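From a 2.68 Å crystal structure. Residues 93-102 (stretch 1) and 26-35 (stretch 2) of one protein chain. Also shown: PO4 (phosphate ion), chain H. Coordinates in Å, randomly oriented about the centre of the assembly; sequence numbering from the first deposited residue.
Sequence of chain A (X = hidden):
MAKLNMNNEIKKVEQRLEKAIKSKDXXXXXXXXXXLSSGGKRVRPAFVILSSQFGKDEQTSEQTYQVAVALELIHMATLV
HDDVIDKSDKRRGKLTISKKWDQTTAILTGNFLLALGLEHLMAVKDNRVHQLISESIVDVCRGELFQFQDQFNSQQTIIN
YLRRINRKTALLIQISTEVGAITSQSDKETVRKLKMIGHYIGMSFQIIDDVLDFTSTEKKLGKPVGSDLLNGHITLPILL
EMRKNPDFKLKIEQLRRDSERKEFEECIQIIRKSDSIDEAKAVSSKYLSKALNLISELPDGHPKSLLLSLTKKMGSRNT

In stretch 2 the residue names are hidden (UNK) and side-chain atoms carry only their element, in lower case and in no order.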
ATOM      1  N   GLY A  93       3.943   1.656  19.400  1.00 64.12           N
ATOM      2  CA  GLY A  93       4.686   1.769  20.647  1.00 65.39           C
ATOM      3  C   GLY A  93       6.208   1.728  20.562  1.00 68.27           C
ATOM      4  O   GLY A  93       6.901   1.934  21.571  1.00 69.03           O
ATOM      5  N   LYS A  94       6.745   1.456  19.375  1.00 66.91           N
ATOM      6  CA  LYS A  94       8.190   1.417  19.208  1.00 65.60           C
ATOM      7  C   LYS A  94       8.545   2.359  18.057  1.00 64.73           C
ATOM      8  O   LYS A  94       7.658   2.926  17.417  1.00 65.49           O
ATOM      9  CB  LYS A  94       8.646  -0.006  18.909  1.00 66.10           C
ATOM     10  CG  LYS A  94       7.944  -1.063  19.766  1.00 70.65           C
ATOM     11  CD  LYS A  94       8.242  -0.925  21.252  1.00 73.06           C
ATOM     12  CE  LYS A  94       9.688  -1.353  21.583  1.00 76.46           C
ATOM     13  NZ  LYS A  94      10.761  -0.379  21.093  1.00 79.23           N
ATOM     14  N   LEU A  95       9.838   2.543  17.823  1.00 61.63           N
ATOM     15  CA  LEU A  95      10.338   3.409  16.766  1.00 59.52           C
ATOM     16  C   LEU A  95       9.917   2.990  15.358  1.00 58.24           C
ATOM     17  O   LEU A  95       9.959   1.815  14.994  1.00 57.71           O
ATOM     18  CB  LEU A  95      11.872   3.426  16.805  1.00 60.06           C
ATOM     19  CG  LEU A  95      12.622   4.057  17.969  1.00 58.94           C
ATOM     20  CD1 LEU A  95      14.077   3.599  17.953  1.00 55.25           C
ATOM     21  CD2 LEU A  95      12.478   5.599  17.867  1.00 57.46           C
ATOM     22  N   THR A  96       9.551   3.964  14.546  1.00 57.40           N
ATOM     23  CA  THR A  96       9.168   3.645  13.184  1.00 56.56           C
ATOM     24  C   THR A  96      10.478   3.249  12.526  1.00 56.73           C
ATOM     25  O   THR A  96      11.536   3.624  13.021  1.00 58.38           O
ATOM     26  CB  THR A  96       8.499   4.864  12.509  1.00 55.54           C
ATOM     27  OG1 THR A  96       9.350   6.008  12.592  1.00 54.76           O
ATOM     28  CG2 THR A  96       7.206   5.183  13.203  1.00 52.66           C
ATOM     29  N   ILE A  97      10.426   2.486  11.440  1.00 55.74           N
ATOM     30  CA  ILE A  97      11.651   2.037  10.793  1.00 54.09           C
ATOM     31  C   ILE A  97      12.534   3.202  10.396  1.00 53.61           C
ATOM     32  O   ILE A  97      13.728   3.210  10.655  1.00 54.11           O
ATOM     33  CB  ILE A  97      11.357   1.160   9.544  1.00 54.50           C
ATOM     34  CG1 ILE A  97      10.389   0.043   9.912  1.00 52.77           C
ATOM     35  CG2 ILE A  97      12.650   0.533   8.999  1.00 52.58           C
ATOM     36  CD1 ILE A  97      10.875  -0.795  11.004  1.00 54.27           C
ATOM     37  N   SER A  98      11.945   4.187   9.749  1.00 55.45           N
ATOM     38  CA  SER A  98      12.691   5.380   9.336  1.00 56.31           C
ATOM     39  C   SER A  98      13.510   5.963  10.493  1.00 56.72           C
ATOM     40  O   SER A  98      14.544   6.553  10.271  1.00 57.75           O
ATOM     41  CB  SER A  98      11.720   6.413   8.784  1.00 54.33           C
ATOM     42  OG  SER A  98      10.380   6.027   9.133  1.00 57.80           O
ATOM     43  N   LYS A  99      13.080   5.769  11.733  1.00 59.00           N
ATOM     44  CA  LYS A  99      13.835   6.311  12.867  1.00 61.95           C
ATOM     45  C   LYS A  99      14.785   5.347  13.540  1.00 62.79           C
ATOM     46  O   LYS A  99      15.767   5.776  14.128  1.00 64.47           O
ATOM     47  CB  LYS A  99      12.911   6.910  13.934  1.00 62.62           C
ATOM     48  CG  LYS A  99      12.404   8.298  13.577  1.00 64.22           C
ATOM     49  CD  LYS A  99      12.027   9.082  14.815  1.00 68.13           C
ATOM     50  CE  LYS A  99      11.527  10.462  14.433  1.00 68.77           C
ATOM     51  NZ  LYS A  99      12.454  11.061  13.421  1.00 68.74           N
ATOM     52  N   LYS A 100      14.498   4.049  13.456  1.00 63.07           N
ATOM     53  CA  LYS A 100      15.360   3.034  14.058  1.00 60.00           C
ATOM     54  C   LYS A 100      16.549   2.799  13.149  1.00 58.68           C
ATOM     55  O   LYS A 100      17.596   2.403  13.598  1.00 60.41           O
ATOM     56  CB  LYS A 100      14.588   1.738  14.231  1.00 61.23           C
ATOM     57  CG  LYS A 100      15.080   0.842  15.333  1.00 60.48           C
ATOM     58  CD  LYS A 100      14.271  -0.440  15.373  1.00 63.60           C
ATOM     59  CE  LYS A 100      14.505  -1.200  16.677  1.00 67.55           C
ATOM     60  NZ  LYS A 100      15.931  -1.144  17.127  1.00 66.70           N
ATOM     61  N   TRP A 101      16.374   3.039  11.861  1.00 56.89           N
ATOM     62  CA  TRP A 101      17.438   2.860  10.880  1.00 56.10           C
ATOM     63  C   TRP A 101      17.552   4.177  10.104  1.00 56.53           C
ATOM     64  O   TRP A 101      18.272   5.083  10.507  1.00 57.83           O
ATOM     65  CB  TRP A 101      17.103   1.697   9.920  1.00 54.01           C
ATOM     66  CG  TRP A 101      17.273   0.298  10.504  1.00 52.05           C
ATOM     67  CD1 TRP A 101      18.413  -0.464  10.497  1.00 49.41           C
ATOM     68  CD2 TRP A 101      16.263  -0.505  11.144  1.00 50.26           C
ATOM     69  NE1 TRP A 101      18.169  -1.676  11.079  1.00 48.12           N
ATOM     70  CE2 TRP A 101      16.865  -1.730  11.489  1.00 47.19           C
ATOM     71  CE3 TRP A 101      14.911  -0.300  11.463  1.00 50.50           C
ATOM     72  CZ2 TRP A 101      16.172  -2.749  12.135  1.00 47.61           C
ATOM     73  CZ3 TRP A 101      14.216  -1.324  12.114  1.00 49.76           C
ATOM     74  CH2 TRP A 101      14.855  -2.532  12.442  1.00 48.28           C
ATOM     75  N   ASP A 102      16.859   4.282   8.985  1.00 56.31           N
ATOM     76  CA  ASP A 102      16.870   5.507   8.223  1.00 58.82           C
ATOM     77  C   ASP A 102      15.794   5.498   7.141  1.00 58.70           C
ATOM     78  O   ASP A 102      15.078   4.513   6.969  1.00 56.78           O
ATOM     79  CB  ASP A 102      18.262   5.794   7.621  1.00 62.48           C
ATOM     80  CG  ASP A 102      18.650   4.819   6.531  1.00 68.04           C
ATOM     81  OD1 ASP A 102      19.048   3.669   6.835  1.00 70.35           O
ATOM     82  OD2 ASP A 102      18.549   5.209   5.352  1.00 72.85           O
ATOM     83  N   UNK A  26      19.518  -8.999   5.756  1.00 50.24           N
ATOM     84  CA  UNK A  26      19.342  -8.954   7.189  1.00 50.31           C
ATOM     85  C   UNK A  26      18.487  -7.801   7.743  1.00 50.20           C
ATOM     86  O   UNK A  26      17.545  -8.017   8.501  1.00 48.71           O
ATOM     87  c   UNK A  26      20.737  -8.966   7.801  1.00 50.15           C
ATOM     88  o   UNK A  26      20.697  -8.823   9.200  1.00 54.59           O
ATOM     89  N   UNK A  27      18.818  -6.573   7.379  1.00 51.30           N
ATOM     90  CA  UNK A  27      18.040  -5.429   7.858  1.00 51.23           C
ATOM     91  C   UNK A  27      16.570  -5.495   7.474  1.00 48.81           C
ATOM     92  O   UNK A  27      15.737  -5.258   8.303  1.00 49.31           O
ATOM     93  c   UNK A  27      17.681  -2.942   7.788  1.00 50.38           C
ATOM     94  c   UNK A  27      18.599  -4.085   7.347  1.00 50.77           C
ATOM     95  c   UNK A  27      19.954  -3.868   7.899  1.00 49.13           C
ATOM     96  N   UNK A  28      16.259  -5.794   6.220  1.00 49.17           N
ATOM     97  CA  UNK A  28      14.869  -5.896   5.805  1.00 50.12           C
ATOM     98  C   UNK A  28      14.155  -6.900   6.688  1.00 53.39           C
ATOM     99  O   UNK A  28      12.976  -6.727   6.952  1.00 55.00           O
ATOM    100  c   UNK A  28      14.408  -5.284   3.288  1.00 49.43           C
ATOM    101  c   UNK A  28      14.838  -3.890   3.750  1.00 49.68           C
ATOM    102  c   UNK A  28      14.752  -6.333   4.345  1.00 48.82           C
ATOM    103  c   UNK A  28      15.071  -5.659   1.991  1.00 43.29           C
ATOM    104  N   UNK A  29      14.866  -7.935   7.152  1.00 53.94           N
ATOM    105  CA  UNK A  29      14.269  -8.942   8.020  1.00 54.64           C
ATOM    106  C   UNK A  29      14.000  -8.422   9.434  1.00 54.69           C
ATOM    107  O   UNK A  29      12.946  -8.697  10.018  1.00 53.20           O
ATOM    108  c   UNK A  29      15.162 -10.170   8.115  1.00 56.24           C
ATOM    109  c   UNK A  29      15.185 -12.610   8.535  1.00 60.84           C
ATOM    110  o   UNK A  29      15.265 -13.456   9.466  1.00 63.49           O
ATOM    111  o   UNK A  29      15.637 -12.776   7.379  1.00 58.67           O
ATOM    112  c   UNK A  29      14.490 -11.316   8.810  1.00 58.18           C
ATOM    113  N   UNK A  30      14.967  -7.701   9.987  1.00 53.94           N
ATOM    114  CA  UNK A  30      14.819  -7.125  11.309  1.00 54.42           C
ATOM    115  C   UNK A  30      13.756  -6.027  11.313  1.00 53.44           C
ATOM    116  O   UNK A  30      13.001  -5.905  12.275  1.00 52.03           O
ATOM    117  o   UNK A  30      18.447  -6.029  13.611  1.00 65.04           O
ATOM    118  c   UNK A  30      18.456  -6.511  12.459  1.00 66.48           C
ATOM    119  n   UNK A  30      19.436  -6.272  11.576  1.00 64.47           N
ATOM    120  c   UNK A  30      17.302  -7.365  11.971  1.00 62.16           C
ATOM    121  c   UNK A  30      16.107  -6.484  11.769  1.00 58.66           C
ATOM    122  N   UNK A  31      13.721  -5.206  10.263  1.00 50.78           N
ATOM    123  CA  UNK A  31      12.729  -4.133  10.186  1.00 49.96           C
ATOM    124  C   UNK A  31      11.311  -4.716  10.107  1.00 50.23           C
ATOM    125  O   UNK A  31      10.440  -4.363  10.903  1.00 52.54           O
ATOM    126  c   UNK A  31      13.001  -3.224   8.984  1.00 48.44           C
ATOM    127  N   UNK A  32      11.076  -5.607   9.155  1.00 48.29           N
ATOM    128  CA  UNK A  32       9.773  -6.228   9.017  1.00 48.43           C
ATOM    129  C   UNK A  32       9.325  -6.882  10.331  1.00 48.41           C
ATOM    130  O   UNK A  32       8.182  -6.735  10.740  1.00 47.61           O
ATOM    131  c   UNK A  32       9.811  -7.272   7.896  1.00 47.32           C
ATOM    132  o   UNK A  32      10.100  -6.658   6.657  1.00 45.01           O
ATOM    133  N   UNK A  33      10.237  -7.595  10.990  1.00 49.16           N
ATOM    134  CA  UNK A  33       9.944  -8.260  12.262  1.00 47.55           C
ATOM    135  C   UNK A  33       9.733  -7.237  13.392  1.00 48.73           C
ATOM    136  O   UNK A  33       8.883  -7.419  14.276  1.00 48.41           O
ATOM    137  c   UNK A  33      11.070  -9.204  12.629  1.00 44.01           C
ATOM    138  c   UNK A  33      12.017 -10.784  14.252  1.00 43.42           C
ATOM    139  c   UNK A  33       9.533 -10.809  13.850  1.00 45.39           C
ATOM    140  c   UNK A  33      10.816  -9.944  13.936  1.00 47.10           C
ATOM    141  N   UNK A  34      10.506  -6.160  13.368  1.00 48.65           N
ATOM    142  CA  UNK A  34      10.335  -5.119  14.363  1.00 50.43           C
ATOM    143  C   UNK A  34       8.870  -4.663  14.321  1.00 51.21           C
ATOM    144  O   UNK A  34       8.191  -4.681  15.336  1.00 51.48           O
ATOM    145  c   UNK A  34      10.956  -1.709  16.892  1.00 57.84           C
ATOM    146  c   UNK A  34      10.895  -1.457  14.716  1.00 54.59           C
ATOM    147  n   UNK A  34      10.828  -0.814  15.926  1.00 54.42           N
ATOM    148  n   UNK A  34      11.101  -2.904  16.343  1.00 54.71           N
ATOM    149  c   UNK A  34      11.244  -3.937  14.049  1.00 53.02           C
ATOM    150  c   UNK A  34      11.067  -2.775  14.971  1.00 53.97           C
ATOM    151  N   UNK A  35       8.399  -4.263  13.136  1.00 51.29           N
ATOM    152  CA  UNK A  35       7.017  -3.824  12.937  1.00 50.52           C
ATOM    153  C   UNK A  35       6.006  -4.930  13.214  1.00 52.82           C
ATOM    154  O   UNK A  35       5.029  -4.735  13.932  1.00 54.77           O
ATOM    155  c   UNK A  35       6.825  -3.343  11.507  1.00 50.74           C
ATOM    156  c   UNK A  35       5.424  -2.565   9.591  1.00 50.43           C
ATOM    157  c   UNK A  35       5.432  -2.861  11.083  1.00 52.54           C
ATOM    158  c   UNK A  35       5.047  -1.605  11.868  1.00 50.45           C
TER
HETATM  159  P   PO4 H 502      14.306  -0.308  20.339  1.00147.10           P
HETATM  160  O1  PO4 H 502      14.283  -1.783  20.516  1.00146.80           O
HETATM  161  O2  PO4 H 502      15.705   0.148  20.135  1.00146.17           O
HETATM  162  O3  PO4 H 502      13.486   0.059  19.156  1.00147.05           O
HETATM  163  O4  PO4 H 502      13.746   0.344  21.551  1.00146.97           O

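Position 26 opens the helix with one carbon carrying one oxygen, and nothing of the other stretch lies within reach: this is Ser 26. Position 27 has a carbon that forks at once into two carbons, a beta-branched shape. One branch lies over the face of the Trp 101 ring, 3.8 Å from the centroid of its five-membered ring. Three carbons with that fork make Val 27, whose CG1 comes within 3.6 Å of Trp 101 NE1.

Position 28 holds four carbons, forked at the second; its CB points away from stretch 1. It is Leu 28, buried. Position 29 has three carbons, the third ending in two oxygens, a carboxylate, and touches nothing here. It is Glu 29, with OE1 hydrogen-bonded elsewhere in the structure.

Position 30 is again three carbons long, but the last bears one oxygen and one nitrogen. The amide marks Gln 30, yet it meets stretch 1 through carbon: its CB is 3.8 Å from Trp 101 CZ2.

Position 31 has a single side-chain carbon, so it is Ala 31. Its CA comes within 3.5 Å of Trp 101 CH2, and its CB, over the face of the six-membered ring, also lies 3.8 Å from Ile 97 CG2. With so short a side chain, indole and isoleucine both come close to the helix backbone.

Position 32, one carbon and one oxygen, faces away; it is Ser 32, whose OG gives a hydrogen bond of 2.9 Å to Leu 28 O. Position 33, four carbons forked at the second, is Leu 33, out of reach and exposed.

Position 34 carries a carbon and then a five-membered ring of three carbons and two nitrogens, pointing toward stretch 1. Such a ring is imidazole: His 34. Its NE2 donates a hydrogen bond to Leu 95 O at 2.9 Å. Position 35, four carbons forked at the second, is Leu 35, set sideways and only marginally covered.

The contact follows helical periodicity. Positions 27, 31 and 34 present one stripe: the first two lay small aliphatic groups over the indole, and the third supplies the polar anchor. The hydrogen bond ties the histidine to a backbone carbonyl, while Lys 100 CD packs over its ring face, 3.6 Å from the centroid. The lysine's aliphatic stem thus serves the contact while its NZ makes a weak hydrogen bond to phosphate O2, 3.3 Å away. Flat aromatic, short residue, anchored imidazole: together these help the interface bury 419 Å².

Stretch 2 26-35: SVLEQASLHL
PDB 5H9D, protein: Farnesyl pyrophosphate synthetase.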